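PDB 3DZ1: dihydrodipicolinate synthase from Rhodopseudomonas palustris, which probably catalyses the condensation of pyruvate with aspartate semialdehyde to 4-hydroxy-tetrahydrodipicolinate, a step of lysine biosynthesis. Local coordinates for residues A[56-61]-A[279-284]; A[168-173]-A[196-201]; A[204-209]-A[240-245]; A[252-257]-A[293-298]. All coordinates share one frame; numbering follows the deposited sequence.

Contact 1 (A[56-61]-A[279-284])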
loop_
_atom_site.group_PDB
_atom_site.type_symbol
_atom_site.label_atom_id
_atom_site.label_comp_id
_atom_site.label_asym_id
_atom_site.label_seq_id
_atom_site.Cartn_x
_atom_site.Cartn_y
_atom_site.Cartn_z
ATOM N N PRO A 56 20.850 -5.104 -2.787
ATOM C CA PRO A 56 20.165 -5.972 -1.824
ATOM C C PRO A 56 20.556 -7.443 -1.976
ATOM O O PRO A 56 20.342 -8.240 -1.062
ATOM C CB PRO A 56 18.692 -5.730 -2.135
ATOM C CG PRO A 56 18.683 -4.299 -2.578
ATOM C CD PRO A 56 19.885 -4.240 -3.491
ATOM N N LYS A 57 21.140 -7.789 -3.125
ATOM C CA LYS A 57 21.550 -9.164 -3.419
ATOM C C LYS A 57 23.012 -9.455 -3.081
ATOM O O LYS A 57 23.503 -10.560 -3.324
ATOM C CB LYS A 57 21.320 -9.475 -4.903
ATOM C CG LYS A 57 19.912 -9.193 -5.395
ATOM C CD LYS A 57 19.787 -9.518 -6.877
ATOM C CE LYS A 57 18.415 -9.162 -7.415
ATOM N NZ LYS A 57 18.324 -9.405 -8.881
ATOM N N LEU A 58 23.702 -8.462 -2.529
ATOM C CA LEU A 58 25.106 -8.598 -2.155
ATOM C C LEU A 58 25.222 -8.598 -0.633
ATOM O O LEU A 58 24.332 -8.101 0.059
ATOM C CB LEU A 58 25.904 -7.415 -2.704
ATOM C CG LEU A 58 25.817 -7.104 -4.198
ATOM C CD1 LEU A 58 26.476 -5.760 -4.468
ATOM C CD2 LEU A 58 26.487 -8.206 -5.005
ATOM N N ASP A 59 26.302 -9.166 -0.105
ATOM C CA ASP A 59 26.497 -9.141 1.341
ATOM C C ASP A 59 27.320 -7.881 1.631
ATOM O O ASP A 59 27.877 -7.273 0.713
ATOM C CB ASP A 59 27.217 -10.405 1.833
ATOM C CG ASP A 59 28.644 -10.507 1.336
ATOM O OD1 ASP A 59 29.417 -9.544 1.516
ATOM O OD2 ASP A 59 29.001 -11.565 0.777
ATOM N N ALA A 60 27.389 -7.484 2.895
ATOM C CA ALA A 60 28.124 -6.281 3.281
ATOM C C ALA A 60 29.509 -6.141 2.645
ATOM O O ALA A 60 29.825 -5.106 2.056
ATOM C CB ALA A 60 28.243 -6.215 4.803
ATOM N N ALA A 61 30.332 -7.179 2.763
ATOM C CA ALA A 61 31.686 -7.153 2.207
ATOM C C ALA A 61 31.713 -6.955 0.692
ATOM O O ALA A 61 32.573 -6.246 0.164
ATOM C CB ALA A 61 32.421 -8.438 2.574
ATOM N N ALA A 279 24.134 -11.807 -16.607
ATOM C CA ALA A 279 23.586 -12.416 -15.400
ATOM C C ALA A 279 23.254 -11.467 -14.248
ATOM O O ALA A 279 23.913 -10.442 -14.044
ATOM C CB ALA A 279 24.543 -13.500 -14.903
ATOM N N GLN A 280 22.208 -11.830 -13.512
ATOM C CA GLN A 280 21.765 -11.102 -12.329
ATOM C C GLN A 280 21.750 -12.162 -11.238
ATOM O O GLN A 280 21.806 -13.357 -11.533
ATOM C CB GLN A 280 20.336 -10.588 -12.480
ATOM C CG GLN A 280 20.026 -9.849 -13.751
ATOM C CD GLN A 280 18.542 -9.582 -13.892
ATOM O OE1 GLN A 280 18.048 -9.344 -14.990
ATOM N NE2 GLN A 280 17.823 -9.615 -12.773
ATOM N N ARG A 281 21.675 -11.738 -9.984
ATOM C CA ARG A 281 21.607 -12.690 -8.888
ATOM C C ARG A 281 20.130 -12.905 -8.576
ATOM O O ARG A 281 19.296 -12.063 -8.907
ATOM C CB ARG A 281 22.319 -12.141 -7.653
ATOM C CG ARG A 281 23.828 -12.186 -7.733
ATOM C CD ARG A 281 24.429 -11.901 -6.370
ATOM N NE ARG A 281 25.868 -12.125 -6.346
ATOM C CZ ARG A 281 26.621 -11.987 -5.262
ATOM N NH1 ARG A 281 26.068 -11.624 -4.114
ATOM N NH2 ARG A 281 27.926 -12.212 -5.326
ATOM N N LYS A 282 19.800 -14.032 -7.954
ATOM C CA LYS A 282 18.411 -14.313 -7.603
ATOM C C LYS A 282 18.002 -13.360 -6.481
ATOM O O LYS A 282 18.801 -13.063 -5.598
ATOM C CB LYS A 282 18.261 -15.755 -7.112
ATOM C CG LYS A 282 18.633 -16.825 -8.126
ATOM C CD LYS A 282 18.351 -18.213 -7.561
ATOM C CE LYS A 282 18.798 -19.312 -8.513
ATOM N NZ LYS A 282 20.276 -19.306 -8.711
ATOM N N PRO A 283 16.756 -12.865 -6.503
ATOM C CA PRO A 283 15.735 -13.147 -7.516
ATOM C C PRO A 283 15.905 -12.257 -8.750
ATOM O O PRO A 283 16.197 -11.068 -8.631
ATOM C CB PRO A 283 14.438 -12.869 -6.770
ATOM C CG PRO A 283 14.817 -11.696 -5.919
ATOM C CD PRO A 283 16.179 -12.098 -5.382
ATOM N N GLY A 284 15.724 -12.843 -9.930
ATOM C CA GLY A 284 15.861 -12.089 -11.166
ATOM C C GLY A 284 15.766 -13.012 -12.365
ATOM O O GLY A 284 16.396 -14.071 -12.391
#

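Contact 2 (A[168-173]-A[196-201])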
loop_
_atom_site.group_PDB
_atom_site.type_symbol
_atom_site.label_atom_id
_atom_site.label_comp_id
_atom_site.label_asym_id
_atom_site.label_seq_id
_atom_site.Cartn_x
_atom_site.Cartn_y
_atom_site.Cartn_z
ATOM N N LEU A 168 19.297 16.603 -5.794
ATOM C CA LEU A 168 18.034 15.898 -5.782
ATOM C C LEU A 168 18.054 15.003 -7.010
ATOM O O LEU A 168 18.346 15.476 -8.116
ATOM C CB LEU A 168 16.849 16.864 -5.908
ATOM C CG LEU A 168 15.509 16.197 -6.272
ATOM C CD1 LEU A 168 14.987 15.398 -5.085
ATOM C CD2 LEU A 168 14.485 17.256 -6.680
ATOM N N LYS A 169 17.795 13.712 -6.822
ATOM C CA LYS A 169 17.703 12.820 -7.966
ATOM C C LYS A 169 16.206 12.843 -8.201
ATOM O O LYS A 169 15.443 12.190 -7.487
ATOM C CB LYS A 169 18.132 11.389 -7.658
ATOM C CG LYS A 169 18.084 10.524 -8.916
ATOM C CD LYS A 169 18.149 9.035 -8.632
ATOM C CE LYS A 169 18.059 8.254 -9.936
ATOM N NZ LYS A 169 17.958 6.792 -9.720
ATOM N N HIS A 170 15.803 13.631 -9.185
ATOM C CA HIS A 170 14.403 13.824 -9.539
ATOM C C HIS A 170 13.795 12.690 -10.356
ATOM O O HIS A 170 14.124 12.510 -11.531
ATOM C CB HIS A 170 14.272 15.149 -10.296
ATOM C CG HIS A 170 12.890 15.438 -10.793
ATOM N ND1 HIS A 170 11.902 15.967 -9.989
ATOM C CD2 HIS A 170 12.331 15.273 -12.014
ATOM C CE1 HIS A 170 10.794 16.112 -10.694
ATOM N NE2 HIS A 170 11.028 15.699 -11.925
ATOM N N GLU A 171 12.895 11.934 -9.736
ATOM C CA GLU A 171 12.245 10.824 -10.419
ATOM C C GLU A 171 10.723 10.841 -10.256
ATOM O O GLU A 171 10.048 9.850 -10.548
ATOM C CB GLU A 171 12.817 9.491 -9.910
ATOM C CG GLU A 171 14.324 9.380 -10.097
ATOM C CD GLU A 171 14.826 7.951 -10.004
ATOM O OE1 GLU A 171 15.207 7.508 -8.898
ATOM O OE2 GLU A 171 14.824 7.271 -11.051
ATOM N N ASP A 172 10.178 11.964 -9.793
ATOM C CA ASP A 172 8.732 12.062 -9.617
ATOM C C ASP A 172 8.060 11.944 -10.983
ATOM O O ASP A 172 8.621 12.358 -12.006
ATOM C CB ASP A 172 8.339 13.384 -8.955
ATOM C CG ASP A 172 6.960 13.323 -8.328
ATOM O OD1 ASP A 172 6.296 12.273 -8.461
ATOM O OD2 ASP A 172 6.537 14.317 -7.700
ATOM N N TRP A 173 6.853 11.396 -10.991
ATOM C CA TRP A 173 6.120 11.169 -12.229
ATOM C C TRP A 173 4.618 11.217 -11.953
ATOM O O TRP A 173 4.063 10.294 -11.351
ATOM C CB TRP A 173 6.524 9.791 -12.776
ATOM C CG TRP A 173 5.757 9.307 -13.970
ATOM C CD1 TRP A 173 5.866 9.749 -15.253
ATOM C CD2 TRP A 173 4.778 8.262 -13.985
ATOM N NE1 TRP A 173 5.017 9.041 -16.072
ATOM C CE2 TRP A 173 4.336 8.122 -15.317
ATOM C CE3 TRP A 173 4.228 7.429 -13.000
ATOM C CZ2 TRP A 173 3.369 7.181 -15.693
ATOM C CZ3 TRP A 173 3.263 6.492 -13.372
ATOM C CH2 TRP A 173 2.846 6.378 -14.708
ATOM N N ILE A 196 19.977 19.222 -9.759
ATOM C CA ILE A 196 18.823 18.387 -10.034
ATOM C C ILE A 196 19.129 17.504 -11.236
ATOM O O ILE A 196 19.228 17.984 -12.364
ATOM C CB ILE A 196 17.553 19.226 -10.322
ATOM C CG1 ILE A 196 17.172 20.050 -9.084
ATOM C CG2 ILE A 196 16.397 18.296 -10.703
ATOM C CD1 ILE A 196 15.891 20.892 -9.254
ATOM N N LEU A 197 19.318 16.213 -10.981
ATOM C CA LEU A 197 19.582 15.255 -12.047
ATOM C C LEU A 197 18.345 14.378 -12.090
ATOM O O LEU A 197 17.846 13.940 -11.050
ATOM C CB LEU A 197 20.827 14.420 -11.750
ATOM C CG LEU A 197 22.150 15.184 -11.668
ATOM C CD1 LEU A 197 23.289 14.183 -11.675
ATOM C CD2 LEU A 197 22.289 16.147 -12.853
ATOM N N CYS A 198 17.855 14.118 -13.293
ATOM C CA CYS A 198 16.632 13.354 -13.451
ATOM C C CYS A 198 16.763 11.877 -13.741
ATOM O O CYS A 198 17.720 11.424 -14.378
ATOM C CB CYS A 198 15.771 14.026 -14.515
ATOM S SG CYS A 198 15.438 15.753 -14.093
ATOM N N GLY A 199 15.767 11.134 -13.264
ATOM C CA GLY A 199 15.745 9.700 -13.452
ATOM C C GLY A 199 14.458 9.181 -14.062
ATOM O O GLY A 199 14.021 9.648 -15.114
ATOM N N ASN A 200 13.842 8.220 -13.381
ATOM C CA ASN A 200 12.621 7.578 -13.862
ATOM C C ASN A 200 12.841 7.068 -15.281
ATOM O O ASN A 200 12.025 7.302 -16.173
ATOM C CB ASN A 200 11.422 8.537 -13.825
ATOM C CG ASN A 200 10.106 7.825 -14.113
ATOM O OD1 ASN A 200 9.946 6.656 -13.777
ATOM N ND2 ASN A 200 9.159 8.528 -14.722
ATOM N N GLY A 201 13.965 6.378 -15.472
ATOM C CA GLY A 201 14.308 5.806 -16.762
ATOM C C GLY A 201 14.549 6.781 -17.898
ATOM O O GLY A 201 14.719 6.360 -19.040
HETATM O O HOH W 1 9.120 11.453 -14.888
#

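Contact 3 (A[204-209]-A[240-245])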
loop_
_atom_site.group_PDB
_atom_site.type_symbol
_atom_site.label_atom_id
_atom_site.label_comp_id
_atom_site.label_asym_id
_atom_site.label_seq_id
_atom_site.Cartn_x
_atom_site.Cartn_y
_atom_site.Cartn_z
ATOM N N PHE A 204 11.138 11.343 -19.227
ATOM C CA PHE A 204 10.819 12.745 -19.503
ATOM C C PHE A 204 12.042 13.657 -19.595
ATOM O O PHE A 204 11.925 14.876 -19.456
ATOM C CB PHE A 204 9.863 13.297 -18.440
ATOM C CG PHE A 204 8.439 12.873 -18.640
ATOM C CD1 PHE A 204 8.022 11.591 -18.288
ATOM C CD2 PHE A 204 7.529 13.732 -19.245
ATOM C CE1 PHE A 204 6.723 11.170 -18.540
ATOM C CE2 PHE A 204 6.225 13.322 -19.502
ATOM C CZ PHE A 204 5.822 12.035 -19.148
ATOM N N LEU A 205 13.209 13.080 -19.853
ATOM C CA LEU A 205 14.434 13.873 -19.928
ATOM C C LEU A 205 14.367 15.054 -20.893
ATOM O O LEU A 205 14.927 16.124 -20.620
ATOM C CB LEU A 205 15.623 12.984 -20.305
ATOM C CG LEU A 205 16.976 13.701 -20.236
ATOM C CD1 LEU A 205 17.209 14.229 -18.824
ATOM C CD2 LEU A 205 18.084 12.743 -20.642
ATOM N N ASP A 206 13.685 14.870 -22.019
ATOM C CA ASP A 206 13.591 15.933 -23.004
ATOM C C ASP A 206 13.005 17.211 -22.419
ATOM O O ASP A 206 13.573 18.293 -22.585
ATOM C CB ASP A 206 12.790 15.461 -24.231
ATOM C CG ASP A 206 11.381 15.002 -23.894
ATOM O OD1 ASP A 206 11.124 14.562 -22.755
ATOM O OD2 ASP A 206 10.520 15.061 -24.796
ATOM N N PHE A 207 11.891 17.091 -21.708
ATOM C CA PHE A 207 11.262 18.263 -21.119
ATOM C C PHE A 207 11.859 18.639 -19.768
ATOM O O PHE A 207 11.815 19.799 -19.369
ATOM C CB PHE A 207 9.750 18.044 -21.011
ATOM C CG PHE A 207 9.040 18.107 -22.338
ATOM C CD1 PHE A 207 9.002 19.297 -23.063
ATOM C CD2 PHE A 207 8.433 16.977 -22.878
ATOM C CE1 PHE A 207 8.374 19.359 -24.306
ATOM C CE2 PHE A 207 7.802 17.029 -24.120
ATOM C CZ PHE A 207 7.773 18.224 -24.835
ATOM N N GLU A 208 12.427 17.665 -19.066
ATOM C CA GLU A 208 13.031 17.950 -17.774
ATOM C C GLU A 208 14.189 18.929 -17.948
ATOM O O GLU A 208 14.403 19.802 -17.109
ATOM C CB GLU A 208 13.507 16.655 -17.113
ATOM C CG GLU A 208 12.370 15.855 -16.496
ATOM C CD GLU A 208 12.744 14.420 -16.213
ATOM O OE1 GLU A 208 12.033 13.772 -15.415
ATOM O OE2 GLU A 208 13.741 13.940 -16.794
HETATM N N MSE A 209 14.925 18.793 -19.045
HETATM C CA MSE A 209 16.035 19.698 -19.306
HETATM C C MSE A 209 15.481 21.098 -19.559
HETATM O O MSE A 209 16.048 22.091 -19.096
HETATM C CB MSE A 209 16.851 19.234 -20.517
HETATM C CG MSE A 209 17.649 17.952 -20.292
HETATM SE SE MSE A 209 18.737 17.941 -18.670
HETATM C CE MSE A 209 19.862 19.482 -19.045
ATOM N N LEU A 240 16.880 19.463 -32.349
ATOM C CA LEU A 240 17.913 18.434 -32.386
ATOM C C LEU A 240 17.836 17.556 -31.144
ATOM O O LEU A 240 17.950 16.331 -31.228
ATOM C CB LEU A 240 19.307 19.065 -32.481
ATOM C CG LEU A 240 19.593 19.856 -33.759
ATOM C CD1 LEU A 240 21.034 20.347 -33.748
ATOM C CD2 LEU A 240 19.348 18.976 -34.968
ATOM N N ALA A 241 17.647 18.192 -29.994
ATOM C CA ALA A 241 17.551 17.471 -28.734
ATOM C C ALA A 241 16.369 16.508 -28.766
ATOM O O ALA A 241 16.514 15.328 -28.444
ATOM C CB ALA A 241 17.400 18.452 -27.577
ATOM N N HIS A 242 15.199 17.008 -29.148
ATOM C CA HIS A 242 14.009 16.162 -29.218
ATOM C C HIS A 242 14.077 15.102 -30.317
ATOM O O HIS A 242 13.489 14.029 -30.183
ATOM C CB HIS A 242 12.759 17.027 -29.394
ATOM C CG HIS A 242 12.288 17.656 -28.122
ATOM N ND1 HIS A 242 11.327 17.079 -27.320
ATOM C CD2 HIS A 242 12.685 18.784 -27.485
ATOM C CE1 HIS A 242 11.152 17.824 -26.244
ATOM N NE2 HIS A 242 11.964 18.864 -26.319
ATOM N N ASN A 243 14.782 15.387 -31.407
ATOM C CA ASN A 243 14.886 14.390 -32.466
ATOM C C ASN A 243 15.666 13.181 -31.963
ATOM O O ASN A 243 15.270 12.034 -32.184
ATOM C CB ASN A 243 15.580 14.965 -33.703
ATOM C CG ASN A 243 14.700 15.927 -34.474
ATOM O OD1 ASN A 243 13.485 15.990 -34.262
ATOM N ND2 ASN A 243 15.309 16.676 -35.388
ATOM N N LEU A 244 16.775 13.446 -31.283
ATOM C CA LEU A 244 17.616 12.383 -30.747
ATOM C C LEU A 244 16.898 11.640 -29.631
ATOM O O LEU A 244 16.939 10.410 -29.566
ATOM C CB LEU A 244 18.935 12.961 -30.225
ATOM C CG LEU A 244 19.916 11.961 -29.606
ATOM C CD1 LEU A 244 20.241 10.861 -30.612
ATOM C CD2 LEU A 244 21.182 12.694 -29.175
ATOM N N PHE A 245 16.234 12.385 -28.753
ATOM C CA PHE A 245 15.502 11.759 -27.663
ATOM C C PHE A 245 14.426 10.835 -28.239
ATOM O O PHE A 245 14.326 9.670 -27.858
ATOM C CB PHE A 245 14.851 12.825 -26.768
ATOM C CG PHE A 245 14.085 12.253 -25.612
ATOM C CD1 PHE A 245 14.747 11.804 -24.469
ATOM C CD2 PHE A 245 12.700 12.131 -25.675
ATOM C CE1 PHE A 245 14.036 11.243 -23.406
ATOM C CE2 PHE A 245 11.981 11.571 -24.619
ATOM C CZ PHE A 245 12.652 11.127 -23.482
HETATM O O HOH W 2 10.042 14.810 -27.728
#

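Contact 4 (A[252-257]-A[293-298])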
loop_
_atom_site.group_PDB
_atom_site.type_symbol
_atom_site.label_atom_id
_atom_site.label_comp_id
_atom_site.label_asym_id
_atom_site.label_seq_id
_atom_site.Cartn_x
_atom_site.Cartn_y
_atom_site.Cartn_z
ATOM N N ILE A 252 13.976 3.458 -24.617
ATOM C CA ILE A 252 13.936 4.000 -23.268
ATOM C C ILE A 252 12.695 3.458 -22.559
ATOM O O ILE A 252 12.768 3.000 -21.416
ATOM C CB ILE A 252 13.868 5.549 -23.287
ATOM C CG1 ILE A 252 15.230 6.116 -23.690
ATOM C CG2 ILE A 252 13.417 6.077 -21.922
ATOM C CD1 ILE A 252 15.240 7.620 -23.920
ATOM N N ARG A 253 11.550 3.497 -23.235
ATOM C CA ARG A 253 10.328 3.011 -22.606
ATOM C C ARG A 253 10.298 1.497 -22.441
ATOM O O ARG A 253 9.702 0.995 -21.490
ATOM C CB ARG A 253 9.081 3.499 -23.364
ATOM C CG ARG A 253 8.939 3.001 -24.769
ATOM C CD ARG A 253 8.260 1.634 -24.840
ATOM N NE ARG A 253 8.631 0.998 -26.092
ATOM C CZ ARG A 253 7.782 0.495 -26.980
ATOM N NH1 ARG A 253 6.475 0.538 -26.766
ATOM N NH2 ARG A 253 8.256 -0.037 -28.097
ATOM N N TYR A 254 10.944 0.766 -23.344
ATOM C CA TYR A 254 10.961 -0.693 -23.225
ATOM C C TYR A 254 11.765 -1.084 -21.984
ATOM O O TYR A 254 11.377 -1.986 -21.239
ATOM C CB TYR A 254 11.586 -1.347 -24.465
ATOM C CG TYR A 254 11.263 -2.826 -24.587
ATOM C CD1 TYR A 254 10.180 -3.263 -25.347
ATOM C CD2 TYR A 254 12.012 -3.784 -23.898
ATOM C CE1 TYR A 254 9.848 -4.621 -25.419
ATOM C CE2 TYR A 254 11.688 -5.137 -23.960
ATOM C CZ TYR A 254 10.605 -5.550 -24.720
ATOM O OH TYR A 254 10.272 -6.886 -24.771
ATOM N N GLU A 255 12.881 -0.393 -21.763
ATOM C CA GLU A 255 13.746 -0.663 -20.616
ATOM C C GLU A 255 13.105 -0.167 -19.320
ATOM O O GLU A 255 13.445 -0.630 -18.228
ATOM C CB GLU A 255 15.101 0.028 -20.802
ATOM C CG GLU A 255 16.160 -0.405 -19.801
ATOM C CD GLU A 255 17.390 0.487 -19.820
ATOM O OE1 GLU A 255 18.029 0.606 -20.881
ATOM O OE2 GLU A 255 17.720 1.069 -18.766
ATOM N N HIS A 256 12.188 0.785 -19.457
ATOM C CA HIS A 256 11.484 1.372 -18.321
ATOM C C HIS A 256 10.340 0.480 -17.843
ATOM O O HIS A 256 9.210 0.933 -17.688
ATOM C CB HIS A 256 10.938 2.751 -18.713
ATOM C CG HIS A 256 10.284 3.494 -17.589
ATOM N ND1 HIS A 256 10.964 3.879 -16.455
ATOM C CD2 HIS A 256 9.013 3.936 -17.434
ATOM C CE1 HIS A 256 10.142 4.527 -15.649
ATOM N NE2 HIS A 256 8.952 4.576 -16.218
ATOM N N GLN A 257 10.631 -0.797 -17.639
ATOM C CA GLN A 257 9.632 -1.737 -17.150
ATOM C C GLN A 257 10.182 -2.355 -15.874
ATOM O O GLN A 257 11.325 -2.798 -15.843
ATOM C CB GLN A 257 9.371 -2.841 -18.179
ATOM C CG GLN A 257 8.507 -2.426 -19.346
ATOM C CD GLN A 257 8.284 -3.566 -20.323
ATOM O OE1 GLN A 257 9.198 -3.966 -21.048
ATOM N NE2 GLN A 257 7.071 -4.104 -20.336
ATOM N N GLU A 293 14.380 -10.563 -29.030
ATOM C CA GLU A 293 14.172 -10.195 -30.430
ATOM C C GLU A 293 13.581 -8.789 -30.513
ATOM O O GLU A 293 13.991 -7.978 -31.346
ATOM C CB GLU A 293 13.222 -11.191 -31.110
ATOM C CG GLU A 293 13.089 -11.032 -32.628
ATOM C CD GLU A 293 12.375 -9.758 -33.047
ATOM O OE1 GLU A 293 11.408 -9.372 -32.365
ATOM O OE2 GLU A 293 12.763 -9.150 -34.069
ATOM N N GLU A 294 12.611 -8.506 -29.651
ATOM C CA GLU A 294 11.972 -7.193 -29.640
ATOM C C GLU A 294 12.995 -6.108 -29.325
ATOM O O GLU A 294 12.989 -5.048 -29.946
ATOM C CB GLU A 294 10.824 -7.168 -28.625
ATOM C CG GLU A 294 9.762 -8.235 -28.900
ATOM C CD GLU A 294 8.669 -8.276 -27.854
ATOM O OE1 GLU A 294 8.987 -8.141 -26.657
ATOM O OE2 GLU A 294 7.491 -8.462 -28.229
ATOM N N VAL A 295 13.869 -6.373 -28.357
ATOM C CA VAL A 295 14.909 -5.411 -28.002
ATOM C C VAL A 295 15.837 -5.250 -29.206
ATOM O O VAL A 295 16.230 -4.137 -29.551
ATOM C CB VAL A 295 15.739 -5.886 -26.786
ATOM C CG1 VAL A 295 16.941 -4.955 -26.571
ATOM C CG2 VAL A 295 14.858 -5.910 -25.539
ATOM N N ASP A 296 16.186 -6.367 -29.841
ATOM C CA ASP A 296 17.052 -6.330 -31.016
ATOM C C ASP A 296 16.419 -5.481 -32.111
ATOM O O ASP A 296 17.109 -4.738 -32.811
ATOM C CB ASP A 296 17.299 -7.739 -31.569
ATOM C CG ASP A 296 18.193 -8.578 -30.674
ATOM O OD1 ASP A 296 18.857 -8.003 -29.787
ATOM O OD2 ASP A 296 18.241 -9.814 -30.869
ATOM N N TYR A 297 15.104 -5.601 -32.268
ATOM C CA TYR A 297 14.395 -4.836 -33.289
ATOM C C TYR A 297 14.538 -3.339 -33.018
ATOM O O TYR A 297 14.837 -2.559 -33.924
ATOM C CB TYR A 297 12.911 -5.217 -33.312
ATOM C CG TYR A 297 12.120 -4.511 -34.391
ATOM C CD1 TYR A 297 12.379 -4.745 -35.741
ATOM C CD2 TYR A 297 11.113 -3.607 -34.063
ATOM C CE1 TYR A 297 11.649 -4.093 -36.741
ATOM C CE2 TYR A 297 10.376 -2.952 -35.054
ATOM C CZ TYR A 297 10.648 -3.199 -36.387
ATOM O OH TYR A 297 9.912 -2.559 -37.358
ATOM N N LEU A 298 14.321 -2.942 -31.770
ATOM C CA LEU A 298 14.435 -1.537 -31.397
ATOM C C LEU A 298 15.860 -1.047 -31.636
ATOM O O LEU A 298 16.071 0.064 -32.131
ATOM C CB LEU A 298 14.051 -1.346 -29.928
ATOM C CG LEU A 298 12.590 -1.650 -29.574
ATOM C CD1 LEU A 298 12.368 -1.423 -28.088
ATOM C CD2 LEU A 298 11.661 -0.767 -30.398
#

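Contact 1 (A[56-61]-A[279-284])
The R281 guanidinium is the flat group of this contact. L58 CD2 lies over one face, offset toward the rim, 3.6 Å from R281 NH1. At the edge, in the guanidinium plane, sits the backbone oxygen of K57. R281 NH1 donates to K57 O at 2.9 Å, with an N-H...O angle of 153°, and meets a lone pair of that carbonyl. The R281 chain is extended from CG to NE, so it reaches along the 56-61 backbone. K57 is also extended and slides past R281 in the opposite direction, K57 CD 3.7 Å from R281 CB. Its ammonium ends between two carbonyls. K57 NZ donates to R281 O at 2.8 Å, in the plane of that carbonyl. K57 NZ also donates to P283 O at 2.7 Å, from above the carbonyl plane. A cis peptide bond precedes P283. Both charges have further partners: K57 NZ forms a salt bridge with E54 and R281 NH2 one with E62, while R281 NE bonds to G24 O. The exchange of side chain for backbone ties the turn before helix 60-73 of a TIM barrel to a surface loop. D59 is the N-cap of that helix. Segment 279-284 lies in the loop between helices 260-271 and 289-301.

Contact 2 (A[168-173]-A[196-201])
Backbone hydrogen bonds pair strands 165-170 and 195-198 in parallel. L197 N donates to L168 O at 3.1 Å, nearly along the C=O axis. H170 N donates to L197 O at 2.8 Å, and G199 N to H170 O at 2.8 Å.

Past the strand ends a side chain takes over. E171 OE2 accepts N200 N at 2.7 Å through its anti lone pair, and the bond is nearly straight at 174°. The other oxygen, E171 OE1, forms a salt bridge with K169 NZ at 3.0 Å, met from above the carboxylate plane, and also bonds to Q140. The carboxylate is thus gripped at both oxygens. G199 CA packs against E171 OE2. One water bridges D172 O and N200 ND2.

Van der Waals contacts complete the pair. H170 and C198 point to the same face of the sheet and make an oblique sulfur-aromatic contact, with H170 CD2 3.8 Å from C198 SG. K169 and L197 share the other face. W173 CB lies 3.5 Å from N200 ND2.

K169 extends to within about 4 Å of the side chain of M217, a predicted pyruvate site. The place of K169 on the sixth strand is consistent with the Schiff-base lysine of this family. The strands form a right-handed beta-alpha-beta unit of the TIM barrel with helix 176-188, which packs on L168, H170 and I196.

Contact 3 (A[204-209]-A[240-245])
Helices 205-211 and 238-255 meet here on the outer side of the TIM barrel. Their local segments run nearly antiparallel, at 156°, with the axes 10.2 Å apart. D206 carries the contact. Its CG stands between the backbone N and the carbonyl carbon, the crowded position (chi1 58°).

D206 CB lies over the face of the F245 ring, 3.8 Å from the centroid, in a CH-pi contact, and also touches H242 CE1. D206 CG continues over the same ring, 3.6 Å from F245 CE2. The carboxylate is stacked nearly flat on the phenyl, the planes 10° apart. D206 OD1 stays over the outer part of the ring, near F245 CE2 and CZ. D206 OD2 turns to the imidazole and comes 3.2 Å from H242 CE1, too poorly angled toward ND1 for a hydrogen bond. Its main partner is R253 of the third subunit, in a salt bridge.

F207 receives H242 CE1 over one face of its ring, the two planes oblique to each other. H242 NE2 bonds to E210 and ND1 to a water, so the ring is held at both nitrogens. F207 meets Y254 and H242 meets Y297, both of the third subunit, edge-to-face, so the helix pair forms part of the subunit interface.

That water, in the imidazole plane, joins the two polar groups, 3.0 Å from D206 OD2 and 2.6 Å from H242 ND1.

Contact 4 (A[252-257]-A[293-298])
A single short hydrogen bond between buried side chains marks this contact. Y254 OH donates to E294 OE1 at 2.6 Å. E294 OE1 accepts with its anti lone pair, the one away from the other oxygen. The bond joins helix 238-255 to helix 289-301, in the helical C-terminal part that follows the last strand of the TIM barrel. The Y254 ring and the E294 carboxylate stand almost perpendicular, at 84°, with OE1 at the ring edge. E294 is extended beyond CG and so reaches the hydroxyl. Its OE2 forms a salt bridge with R211 of the third subunit, so the two oxygens face partners in different chains.

The R253 guanidinium is held by L203 O of the third subunit, bonded to NH1, and L298 CD2 lies near its edge. Y254 CG is anti to the backbone N (chi1 -163°), which sends the ring across to helix 289-301. Toward CB the ring has apolar neighbours. V295 CG2 meets Y254 CE2 at 3.6 Å, and L298 CD1 touches Y254 CB at 3.7 Å.

All four contacts belong to one TIM-barrel chain and its C-terminal helices. Contact 2 lies deepest, its centre about 8 Å from the chain centre, between neighbouring barrel strands. Contacts 2, 3 and 4 come in series along the chain; contact 1 encloses contacts 2 and 3 and crosses contact 4. Strand 195-198 leads into helix 205-211, and C198 CB is 3.1 Å from E208 OE2. Contacts 3 and 4 share helix 238-255. N200 of contact 2 packs on H256 of contact 4. Contact 1 borders the second subunit and comes nearest to contact 4, about 9 Å between nearest atoms, without touching. Contacts 2 to 4 thus form a continuous packed region from the barrel strands, near the predicted pyruvate residue, to the third-subunit interface.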